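Local structure of citrate synthase (Metallosphaera sedula, 6ABX) at residues G25-R30 / M177-N182; E44-L49 / S172-M177; Y48-G53 / R332-T337. The protein probably catalyses the condensation of oxaloacetate with acetyl-CoA and water to give citrate and CoA, a step of the tricarboxylic acid cycle. One frame throughout, in Å; residues are numbered along the deposited sequence.

Interaction 1 of 3, residues G25-R30 / M177-N182; sequences GRLYYR and MDHEMN
Met177 meets the phenol end of Tyr29: its CB lies 3.9 Å from Tyr29 OH. Beyond CB the methionine chain leads away from the strand and packs against helix 43-52. Asp178 follows and makes the polar contact. Its backbone N donates to Tyr29 OH at 3.2 Å, with an N-H...O angle of 154°. The same hydroxyl also bonds Met174 O, so two backbone groups hold it. Asp178 O sits at the edge of the Tyr29 ring, 3.4 Å from CE1. The Asp178 carboxylate is turned 62° from that ring and has other partners. Its OD2 accepts from Glu180 N at 2.9 Å, from above the carboxylate plane. This is an Asx turn, and Thr18 OG1 and His339 NE2 bond the same oxygen. The turn shapes the loop between helices 163-174 and 183-192, which is faced here by the middle strand of a small antiparallel sheet. Next along the loop is His179, an oxaloacetate-binding residue. CG of Leu27 lies anti to that residue's backbone N (chi1 175°), and the two methyls reach the imidazole. Leu27 CD1 and Leu27 CD2 come to 3.8 and 4.0 Å from His179 CD2. Tyr256 OH bonds His179 NE2, while ND1 bonds a bound citrate. Glu180 OE1 is held by Ile20 N of strand 18-21. Asn182, also an oxaloacetate-binding residue, is the N-cap of helix 183-192.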
loop_
_atom_site.group_PDB
_atom_site.type_symbol
_atom_site.label_atom_id
_atom_site.label_comp_id
_atom_site.label_asym_id
_atom_site.label_seq_id
_atom_site.Cartn_x
_atom_site.Cartn_y
_atom_site.Cartn_z
ATOM N N GLY A 25 -6.663 -27.568 -11.417
ATOM C CA GLY A 25 -5.599 -26.846 -12.123
ATOM C C GLY A 25 -6.125 -26.013 -13.279
ATOM O O GLY A 25 -5.528 -26.017 -14.367
ATOM N N ARG A 26 -7.270 -25.366 -13.056
ATOM C CA ARG A 26 -7.875 -24.481 -14.086
ATOM C C ARG A 26 -7.975 -23.027 -13.565
ATOM O O ARG A 26 -8.025 -22.745 -12.382
ATOM C CB ARG A 26 -9.191 -25.123 -14.534
ATOM C CG ARG A 26 -8.964 -26.480 -15.189
ATOM C CD ARG A 26 -10.291 -27.123 -15.388
ATOM N NE ARG A 26 -10.300 -28.389 -16.093
ATOM C CZ ARG A 26 -11.430 -29.056 -16.367
ATOM N NH1 ARG A 26 -12.616 -28.584 -15.967
ATOM N NH2 ARG A 26 -11.356 -30.197 -17.029
ATOM N N LEU A 27 -8.027 -22.090 -14.523
ATOM C CA LEU A 27 -8.005 -20.650 -14.256
ATOM C C LEU A 27 -8.793 -19.993 -15.384
ATOM O O LEU A 27 -8.560 -20.318 -16.528
ATOM C CB LEU A 27 -6.566 -20.141 -14.243
ATOM C CG LEU A 27 -6.355 -18.637 -14.092
ATOM C CD1 LEU A 27 -6.869 -18.160 -12.741
ATOM C CD2 LEU A 27 -4.859 -18.357 -14.217
ATOM N N TYR A 28 -9.713 -19.111 -15.003
ATOM C CA TYR A 28 -10.569 -18.394 -15.952
ATOM C C TYR A 28 -10.526 -16.888 -15.690
ATOM O O TYR A 28 -10.564 -16.413 -14.551
ATOM C CB TYR A 28 -12.020 -18.873 -15.845
ATOM C CG TYR A 28 -12.213 -20.341 -16.079
ATOM C CD1 TYR A 28 -11.887 -21.245 -15.089
ATOM C CD2 TYR A 28 -12.635 -20.810 -17.309
ATOM C CE1 TYR A 28 -12.024 -22.608 -15.290
ATOM C CE2 TYR A 28 -12.726 -22.176 -17.544
ATOM C CZ TYR A 28 -12.392 -23.062 -16.539
ATOM O OH TYR A 28 -12.524 -24.416 -16.694
ATOM N N TYR A 29 -10.495 -16.112 -16.780
ATOM C CA TYR A 29 -10.625 -14.672 -16.754
ATOM C C TYR A 29 -11.966 -14.319 -17.403
ATOM O O TYR A 29 -12.169 -14.603 -18.584
ATOM C CB TYR A 29 -9.524 -13.984 -17.567
ATOM C CG TYR A 29 -8.109 -13.987 -17.020
ATOM C CD1 TYR A 29 -7.779 -14.356 -15.729
ATOM C CD2 TYR A 29 -7.085 -13.587 -17.860
ATOM C CE1 TYR A 29 -6.468 -14.341 -15.263
ATOM C CE2 TYR A 29 -5.770 -13.581 -17.416
ATOM C CZ TYR A 29 -5.447 -13.965 -16.137
ATOM O OH TYR A 29 -4.123 -13.913 -15.722
ATOM N N ARG A 30 -12.882 -13.753 -16.628
ATOM C CA ARG A 30 -14.236 -13.387 -17.105
ATOM C C ARG A 30 -14.882 -14.551 -17.840
ATOM O O ARG A 30 -15.596 -14.328 -18.847
ATOM C CB ARG A 30 -14.157 -12.157 -17.987
ATOM C CG ARG A 30 -13.569 -10.969 -17.243
ATOM C CD ARG A 30 -14.633 -9.984 -16.859
ATOM N NE ARG A 30 -14.165 -8.710 -16.302
ATOM C CZ ARG A 30 -14.699 -8.160 -15.236
ATOM N NH1 ARG A 30 -15.748 -8.762 -14.678
ATOM N NH2 ARG A 30 -14.187 -7.026 -14.751
ATOM N N MET A 177 -1.804 -11.526 -15.287
ATOM C CA MET A 177 -2.618 -10.340 -15.185
ATOM C C MET A 177 -3.522 -10.397 -13.951
ATOM O O MET A 177 -3.721 -9.340 -13.353
ATOM C CB MET A 177 -3.477 -10.165 -16.420
ATOM C CG MET A 177 -2.652 -9.614 -17.566
ATOM S SD MET A 177 -3.688 -9.482 -19.058
ATOM C CE MET A 177 -2.535 -8.711 -20.184
ATOM N N ASP A 178 -3.991 -11.588 -13.556
ATOM C CA ASP A 178 -4.803 -11.632 -12.356
ATOM C C ASP A 178 -4.756 -13.017 -11.719
ATOM O O ASP A 178 -4.642 -14.001 -12.420
ATOM C CB ASP A 178 -6.282 -11.302 -12.583
ATOM C CG ASP A 178 -6.978 -10.938 -11.273
ATOM O OD1 ASP A 178 -6.527 -9.958 -10.631
ATOM O OD2 ASP A 178 -7.883 -11.700 -10.835
ATOM N N HIS A 179 -4.964 -13.044 -10.386
ATOM C CA HIS A 179 -5.073 -14.352 -9.731
ATOM C C HIS A 179 -6.016 -14.248 -8.524
ATOM O O HIS A 179 -5.683 -14.747 -7.475
ATOM C CB HIS A 179 -3.716 -14.925 -9.414
ATOM C CG HIS A 179 -3.676 -16.410 -9.446
ATOM N ND1 HIS A 179 -3.336 -17.167 -8.338
ATOM C CD2 HIS A 179 -4.050 -17.283 -10.420
ATOM C CE1 HIS A 179 -3.422 -18.460 -8.650
ATOM N NE2 HIS A 179 -3.833 -18.569 -9.951
ATOM N N GLU A 180 -7.109 -13.496 -8.682
ATOM C CA GLU A 180 -8.146 -13.412 -7.639
ATOM C C GLU A 180 -7.460 -12.725 -6.420
ATOM O O GLU A 180 -6.761 -11.673 -6.513
ATOM C CB GLU A 180 -8.765 -14.829 -7.532
ATOM C CG GLU A 180 -10.297 -14.889 -7.276
ATOM C CD GLU A 180 -11.065 -16.224 -7.219
ATOM O OE1 GLU A 180 -10.520 -17.276 -7.633
ATOM O OE2 GLU A 180 -12.291 -16.232 -6.774
ATOM N N MET A 181 -7.562 -13.293 -5.224
ATOM C CA MET A 181 -7.364 -12.535 -4.018
ATOM C C MET A 181 -6.018 -12.655 -3.229
ATOM O O MET A 181 -5.963 -12.710 -2.026
ATOM C CB MET A 181 -8.425 -13.032 -3.052
ATOM C CG MET A 181 -8.501 -12.158 -1.964
ATOM S SD MET A 181 -8.192 -10.460 -2.426
ATOM C CE MET A 181 -9.591 -10.110 -3.545
ATOM N N ASN A 182 -4.915 -12.461 -3.833
ATOM C CA ASN A 182 -3.684 -12.686 -3.142
ATOM C C ASN A 182 -3.403 -11.468 -2.226
ATOM O O ASN A 182 -4.142 -10.459 -2.255
ATOM C CB ASN A 182 -2.648 -12.866 -4.237
ATOM C CG ASN A 182 -2.862 -11.911 -5.383
ATOM O OD1 ASN A 182 -2.583 -10.720 -5.292
ATOM N ND2 ASN A 182 -3.455 -12.393 -6.475
#

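Interaction 2 of 3, residues E44-L49 / S172-M177; sequences EEVAYL and SLMLHM
Val46 meets the sulfur atoms of Met174 and Met177, one with each of its methyl groups. This is apolar packing of helix 43-52 against the C-terminal end of helix 163-174 and the type I turn from Met174 to Met177. It lies in the buried core of the mainly helical citrate synthase fold. No hydrogen bond joins the two segments.

The CB of Val46 is directed toward the other segment. Val46 CG2 is anti to the carbonyl carbon and touches Met174 SD at 3.5 Å. Met174 CG is also near that methyl. The two side chains cross at about a right angle. CG1 of Val46 is the branch that meets Met177, at 3.6 Å from SD. The two methionines share their first two torsions, which place the sulfurs. They differ at chi3, where Met174 bends (-79°) and Met177 stays extended, so only the CE methyls part ways. Met177 SD also lies 4.2 Å from Ala47 N.

Further out, Met177 also touches Phe43 and Leu50 of the same helix 43-52, and Ile334 of helix 324-343. Ala47 rests on Ile334 as well. Glu45 leaves the contact for the second subunit, where it forms a salt bridge with Arg370 and a hydrogen bond with Tyr364 of that subunit.

The turn that places the two methionines is closed by Met177 N, which donates to Met174 O at 3.2 Å. His176, inside the turn, packs edge-to-face with Phe328. Its ring is tied back to the helix: His176 ND1 donates to Ser172 O at 2.8 Å, nearly straight at 170°, and the oxygen lies in the imidazole plane.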
loop_
_atom_site.group_PDB
_atom_site.type_symbol
_atom_site.label_atom_id
_atom_site.label_comp_id
_atom_site.label_asym_id
_atom_site.label_seq_id
_atom_site.Cartn_x
_atom_site.Cartn_y
_atom_site.Cartn_z
ATOM N N GLU A 44 -3.279 -6.913 -25.178
ATOM C CA GLU A 44 -4.292 -5.853 -25.209
ATOM C C GLU A 44 -5.724 -6.417 -25.164
ATOM O O GLU A 44 -6.620 -5.875 -24.487
ATOM C CB GLU A 44 -4.097 -4.939 -26.416
ATOM C CG GLU A 44 -2.838 -4.119 -26.353
ATOM C CD GLU A 44 -1.587 -4.701 -26.982
ATOM O OE1 GLU A 44 -1.489 -5.922 -27.131
ATOM O OE2 GLU A 44 -0.745 -3.862 -27.420
ATOM N N GLU A 45 -5.966 -7.536 -25.851
ATOM C CA GLU A 45 -7.317 -8.066 -25.857
ATOM C C GLU A 45 -7.708 -8.538 -24.441
ATOM O O GLU A 45 -8.853 -8.368 -23.992
ATOM C CB GLU A 45 -7.424 -9.230 -26.838
ATOM C CG GLU A 45 -8.787 -9.790 -26.919
ATOM C CD GLU A 45 -8.962 -10.877 -27.965
ATOM O OE1 GLU A 45 -8.675 -12.065 -27.642
ATOM O OE2 GLU A 45 -9.343 -10.520 -29.095
ATOM N N VAL A 46 -6.779 -9.204 -23.733
ATOM C CA VAL A 46 -7.111 -9.646 -22.363
ATOM C C VAL A 46 -7.228 -8.467 -21.394
ATOM O O VAL A 46 -8.076 -8.554 -20.484
ATOM C CB VAL A 46 -6.134 -10.734 -21.853
ATOM C CG1 VAL A 46 -6.525 -11.190 -20.460
ATOM C CG2 VAL A 46 -6.109 -11.929 -22.779
ATOM N N ALA A 47 -6.408 -7.419 -21.525
ATOM C CA ALA A 47 -6.548 -6.214 -20.687
ATOM C C ALA A 47 -7.938 -5.599 -20.926
ATOM O O ALA A 47 -8.651 -5.266 -19.964
ATOM C CB ALA A 47 -5.476 -5.209 -20.979
ATOM N N TYR A 48 -8.378 -5.572 -22.191
ATOM C CA TYR A 48 -9.732 -5.090 -22.505
ATOM C C TYR A 48 -10.761 -5.947 -21.773
ATOM O O TYR A 48 -11.746 -5.398 -21.204
ATOM C CB TYR A 48 -9.985 -5.127 -24.014
ATOM C CG TYR A 48 -11.270 -4.446 -24.465
ATOM C CD1 TYR A 48 -12.500 -5.046 -24.261
ATOM C CD2 TYR A 48 -11.231 -3.189 -25.023
ATOM C CE1 TYR A 48 -13.675 -4.418 -24.624
ATOM C CE2 TYR A 48 -12.389 -2.571 -25.458
ATOM C CZ TYR A 48 -13.617 -3.163 -25.190
ATOM O OH TYR A 48 -14.755 -2.484 -25.552
ATOM N N LEU A 49 -10.622 -7.258 -21.914
ATOM C CA LEU A 49 -11.577 -8.208 -21.294
ATOM C C LEU A 49 -11.656 -7.977 -19.789
ATOM O O LEU A 49 -12.779 -7.882 -19.201
ATOM C CB LEU A 49 -11.146 -9.627 -21.603
ATOM C CG LEU A 49 -11.942 -10.733 -20.933
ATOM C CD1 LEU A 49 -13.394 -10.726 -21.410
ATOM C CD2 LEU A 49 -11.287 -12.041 -21.221
ATOM N N SER A 172 3.396 -14.840 -21.547
ATOM C CA SER A 172 3.874 -14.762 -20.221
ATOM C C SER A 172 3.255 -13.606 -19.413
ATOM O O SER A 172 2.886 -13.817 -18.237
ATOM C CB SER A 172 5.385 -14.688 -20.204
ATOM O OG SER A 172 5.908 -15.702 -21.021
ATOM N N LEU A 173 3.042 -12.424 -20.029
ATOM C CA LEU A 173 2.365 -11.328 -19.355
ATOM C C LEU A 173 0.875 -11.642 -19.142
ATOM O O LEU A 173 0.370 -11.426 -18.010
ATOM C CB LEU A 173 2.534 -10.034 -20.160
ATOM C CG LEU A 173 3.965 -9.510 -20.262
ATOM C CD1 LEU A 173 4.044 -8.374 -21.261
ATOM C CD2 LEU A 173 4.471 -9.089 -18.888
ATOM N N MET A 174 0.166 -12.242 -20.134
ATOM C CA MET A 174 -1.288 -12.517 -19.938
ATOM C C MET A 174 -1.466 -13.442 -18.722
ATOM O O MET A 174 -2.392 -13.300 -17.895
ATOM C CB MET A 174 -1.941 -13.202 -21.179
ATOM C CG MET A 174 -2.105 -12.285 -22.356
ATOM S SD MET A 174 -2.973 -13.056 -23.804
ATOM C CE MET A 174 -1.642 -14.000 -24.493
ATOM N N LEU A 175 -0.542 -14.390 -18.541
ATOM C CA LEU A 175 -0.586 -15.369 -17.479
ATOM C C LEU A 175 -0.474 -14.749 -16.082
ATOM O O LEU A 175 -0.892 -15.429 -15.141
ATOM C CB LEU A 175 0.524 -16.404 -17.623
ATOM C CG LEU A 175 0.386 -17.340 -18.824
ATOM C CD1 LEU A 175 1.559 -18.306 -18.924
ATOM C CD2 LEU A 175 -0.895 -18.116 -18.751
ATOM N N HIS A 176 0.064 -13.534 -15.972
ATOM C CA HIS A 176 0.266 -12.818 -14.714
ATOM C C HIS A 176 -0.778 -11.725 -14.426
ATOM O O HIS A 176 -0.661 -11.053 -13.407
ATOM C CB HIS A 176 1.673 -12.232 -14.670
ATOM C CG HIS A 176 2.739 -13.257 -14.469
ATOM N ND1 HIS A 176 3.290 -13.957 -15.518
ATOM C CD2 HIS A 176 3.364 -13.681 -13.352
ATOM C CE1 HIS A 176 4.210 -14.801 -15.029
ATOM N NE2 HIS A 176 4.233 -14.692 -13.695
ATOM N N MET A 177 -1.804 -11.526 -15.287
ATOM C CA MET A 177 -2.618 -10.340 -15.185
ATOM C C MET A 177 -3.522 -10.397 -13.951
ATOM O O MET A 177 -3.721 -9.340 -13.353
ATOM C CB MET A 177 -3.477 -10.165 -16.420
ATOM C CG MET A 177 -2.652 -9.614 -17.566
ATOM S SD MET A 177 -3.688 -9.482 -19.058
ATOM C CE MET A 177 -2.535 -8.711 -20.184
#

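Interaction 3 of 3, residues Y48-G53 / R332-T337; sequences YLLWYG and RVIGWT
Trp51 turns a face of its indole to Ile334 and the NE1 edge to Thr337. The two segments belong to helices 43-52 and 324-343, which run side by side in the same direction here. The axes of 48-52 and 332-337 approach to 9.5 Å at 16°, within the helical core of the citrate synthase fold. Trp51 CB sits over the centre of the Tyr52 ring on its own helix. From there CG is anti to the carbonyl carbon (chi1 -80°), and the indole swings toward helix 324-343. Trp51 CD1 passes Thr337 OG1 at 4.0 Å. Trp51 NE1 donates to Thr337 OG1 at 2.9 Å, with an N-H...O angle of 161° and the acceptor in the indole plane. CE2 lies under Ile334 CG2, a CH-pi contact over the five-membered ring. Trp51 CZ2 and CH2 run along Ile334 CG1, at 3.8 and 4.0 Å. Ile334 CG2 also touches Leu50 CD1 at 3.8 Å, so this methyl is wedged between the leucine and the indole. Ile117 and Thr120 of helix 112-134 and Phe64 also pack on Trp51. Thr337 OG1 is turned back over its own helix, 2.7 Å from Val333 O and 3.1 Å from Ile334 O.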
loop_
_atom_site.group_PDB
_atom_site.type_symbol
_atom_site.label_atom_id
_atom_site.label_comp_id
_atom_site.label_asym_id
_atom_site.label_seq_id
_atom_site.Cartn_x
_atom_site.Cartn_y
_atom_site.Cartn_z
ATOM N N TYR A 48 -8.378 -5.572 -22.191
ATOM C CA TYR A 48 -9.732 -5.090 -22.505
ATOM C C TYR A 48 -10.761 -5.947 -21.773
ATOM O O TYR A 48 -11.746 -5.398 -21.204
ATOM C CB TYR A 48 -9.985 -5.127 -24.014
ATOM C CG TYR A 48 -11.270 -4.446 -24.465
ATOM C CD1 TYR A 48 -12.500 -5.046 -24.261
ATOM C CD2 TYR A 48 -11.231 -3.189 -25.023
ATOM C CE1 TYR A 48 -13.675 -4.418 -24.624
ATOM C CE2 TYR A 48 -12.389 -2.571 -25.458
ATOM C CZ TYR A 48 -13.617 -3.163 -25.190
ATOM O OH TYR A 48 -14.755 -2.484 -25.552
ATOM N N LEU A 49 -10.622 -7.258 -21.914
ATOM C CA LEU A 49 -11.577 -8.208 -21.294
ATOM C C LEU A 49 -11.656 -7.977 -19.789
ATOM O O LEU A 49 -12.779 -7.882 -19.201
ATOM C CB LEU A 49 -11.146 -9.627 -21.603
ATOM C CG LEU A 49 -11.942 -10.733 -20.933
ATOM C CD1 LEU A 49 -13.394 -10.726 -21.410
ATOM C CD2 LEU A 49 -11.287 -12.041 -21.221
ATOM N N LEU A 50 -10.483 -7.866 -19.148
ATOM C CA LEU A 50 -10.492 -7.760 -17.694
ATOM C C LEU A 50 -11.145 -6.449 -17.248
ATOM O O LEU A 50 -11.962 -6.436 -16.289
ATOM C CB LEU A 50 -9.047 -7.905 -17.172
ATOM C CG LEU A 50 -8.537 -9.330 -17.171
ATOM C CD1 LEU A 50 -7.035 -9.403 -16.902
ATOM C CD2 LEU A 50 -9.288 -10.200 -16.158
ATOM N N TRP A 51 -10.830 -5.340 -17.906
ATOM C CA TRP A 51 -11.340 -4.019 -17.487
ATOM C C TRP A 51 -12.806 -3.817 -17.872
ATOM O O TRP A 51 -13.545 -3.293 -17.068
ATOM C CB TRP A 51 -10.514 -2.869 -18.054
ATOM C CG TRP A 51 -9.235 -2.622 -17.286
ATOM C CD1 TRP A 51 -9.049 -2.668 -15.941
ATOM C CD2 TRP A 51 -7.970 -2.234 -17.848
ATOM N NE1 TRP A 51 -7.745 -2.372 -15.613
ATOM C CE2 TRP A 51 -7.056 -2.085 -16.758
ATOM C CE3 TRP A 51 -7.521 -1.959 -19.146
ATOM C CZ2 TRP A 51 -5.739 -1.705 -16.940
ATOM C CZ3 TRP A 51 -6.213 -1.586 -19.319
ATOM C CH2 TRP A 51 -5.332 -1.466 -18.226
ATOM N N TYR A 52 -13.208 -4.279 -19.059
ATOM C CA TYR A 52 -14.563 -3.901 -19.594
ATOM C C TYR A 52 -15.552 -5.056 -19.576
ATOM O O TYR A 52 -16.737 -4.812 -19.830
ATOM C CB TYR A 52 -14.407 -3.336 -21.003
ATOM C CG TYR A 52 -13.584 -2.079 -21.088
ATOM C CD1 TYR A 52 -13.975 -0.929 -20.414
ATOM C CD2 TYR A 52 -12.394 -2.019 -21.813
ATOM C CE1 TYR A 52 -13.230 0.232 -20.474
ATOM C CE2 TYR A 52 -11.653 -0.850 -21.891
ATOM C CZ TYR A 52 -12.064 0.276 -21.197
ATOM O OH TYR A 52 -11.343 1.433 -21.241
ATOM N N GLY A 53 -15.110 -6.283 -19.341
ATOM C CA GLY A 53 -15.965 -7.399 -19.041
ATOM C C GLY A 53 -16.399 -8.222 -20.247
ATOM O O GLY A 53 -17.124 -9.173 -20.073
ATOM N N ARG A 332 0.214 -7.483 -13.507
ATOM C CA ARG A 332 -0.792 -7.701 -12.406
ATOM C C ARG A 332 -1.534 -6.395 -12.093
ATOM O O ARG A 332 -2.645 -6.402 -11.521
ATOM C CB ARG A 332 -0.102 -8.370 -11.203
ATOM C CG ARG A 332 -1.007 -8.559 -9.993
ATOM C CD ARG A 332 -2.184 -9.468 -10.268
ATOM N NE ARG A 332 -1.777 -10.746 -10.751
ATOM C CZ ARG A 332 -1.375 -11.788 -9.994
ATOM N NH1 ARG A 332 -1.328 -11.671 -8.653
ATOM N NH2 ARG A 332 -0.954 -12.886 -10.598
ATOM N N VAL A 333 -0.982 -5.232 -12.493
ATOM C CA VAL A 333 -1.645 -3.964 -12.331
ATOM C C VAL A 333 -3.007 -3.961 -13.003
ATOM O O VAL A 333 -3.958 -3.337 -12.502
ATOM C CB VAL A 333 -0.781 -2.803 -12.811
ATOM C CG1 VAL A 333 -0.523 -2.835 -14.300
ATOM C CG2 VAL A 333 -1.369 -1.477 -12.403
ATOM N N ILE A 334 -3.159 -4.738 -14.063
ATOM C CA ILE A 334 -4.480 -4.836 -14.735
ATOM C C ILE A 334 -5.484 -5.498 -13.781
ATOM O O ILE A 334 -6.553 -5.001 -13.537
ATOM C CB ILE A 334 -4.343 -5.579 -16.068
ATOM C CG1 ILE A 334 -3.500 -4.801 -17.081
ATOM C CG2 ILE A 334 -5.706 -5.871 -16.647
ATOM C CD1 ILE A 334 -2.859 -5.663 -18.141
ATOM N N GLY A 335 -5.123 -6.649 -13.222
ATOM C CA GLY A 335 -5.981 -7.305 -12.233
ATOM C C GLY A 335 -6.217 -6.464 -10.998
ATOM O O GLY A 335 -7.352 -6.385 -10.533
ATOM N N TRP A 336 -5.161 -5.860 -10.450
ATOM C CA TRP A 336 -5.323 -5.029 -9.299
ATOM C C TRP A 336 -6.434 -3.992 -9.518
ATOM O O TRP A 336 -7.369 -3.771 -8.696
ATOM C CB TRP A 336 -4.056 -4.289 -8.914
ATOM C CG TRP A 336 -2.987 -5.162 -8.355
ATOM C CD1 TRP A 336 -3.143 -6.330 -7.709
ATOM C CD2 TRP A 336 -1.593 -4.834 -8.291
ATOM N NE1 TRP A 336 -1.928 -6.811 -7.298
ATOM C CE2 TRP A 336 -0.959 -5.891 -7.601
ATOM C CE3 TRP A 336 -0.823 -3.756 -8.735
ATOM C CZ2 TRP A 336 0.415 -5.929 -7.396
ATOM C CZ3 TRP A 336 0.550 -3.820 -8.568
ATOM C CH2 TRP A 336 1.157 -4.919 -7.963
ATOM N N THR A 337 -6.262 -3.274 -10.600
ATOM C CA THR A 337 -7.157 -2.168 -10.917
ATOM C C THR A 337 -8.574 -2.641 -11.293
ATOM O O THR A 337 -9.569 -1.966 -10.880
ATOM C CB THR A 337 -6.557 -1.240 -11.972
ATOM O OG1 THR A 337 -6.235 -1.952 -13.176
ATOM C CG2 THR A 337 -5.313 -0.527 -11.478
#

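Interactions 2 and 3 share helix 43-52, and their centres are about 8 Å apart. The centre of interaction 1 lies about 11 Å from each. Met177 belongs to interactions 1 and 2 and also reaches interaction 3: its CB is 3.7 Å from Leu50 CD1, and its CE is 3.7 Å from Ile334 CD1. Arg30, just after strand 26-29, bonds Leu50 O through NH2 at 2.8 Å. The active site meets the group at His179, Asn182 and Arg332, all oxaloacetate-binding residues. His179 and Arg332 each bond the bound citrate. Arg332 NE is in turn held by His176 O of interaction 2, at 2.9 Å. The Leu50 side chain is about 12 Å from the citrate.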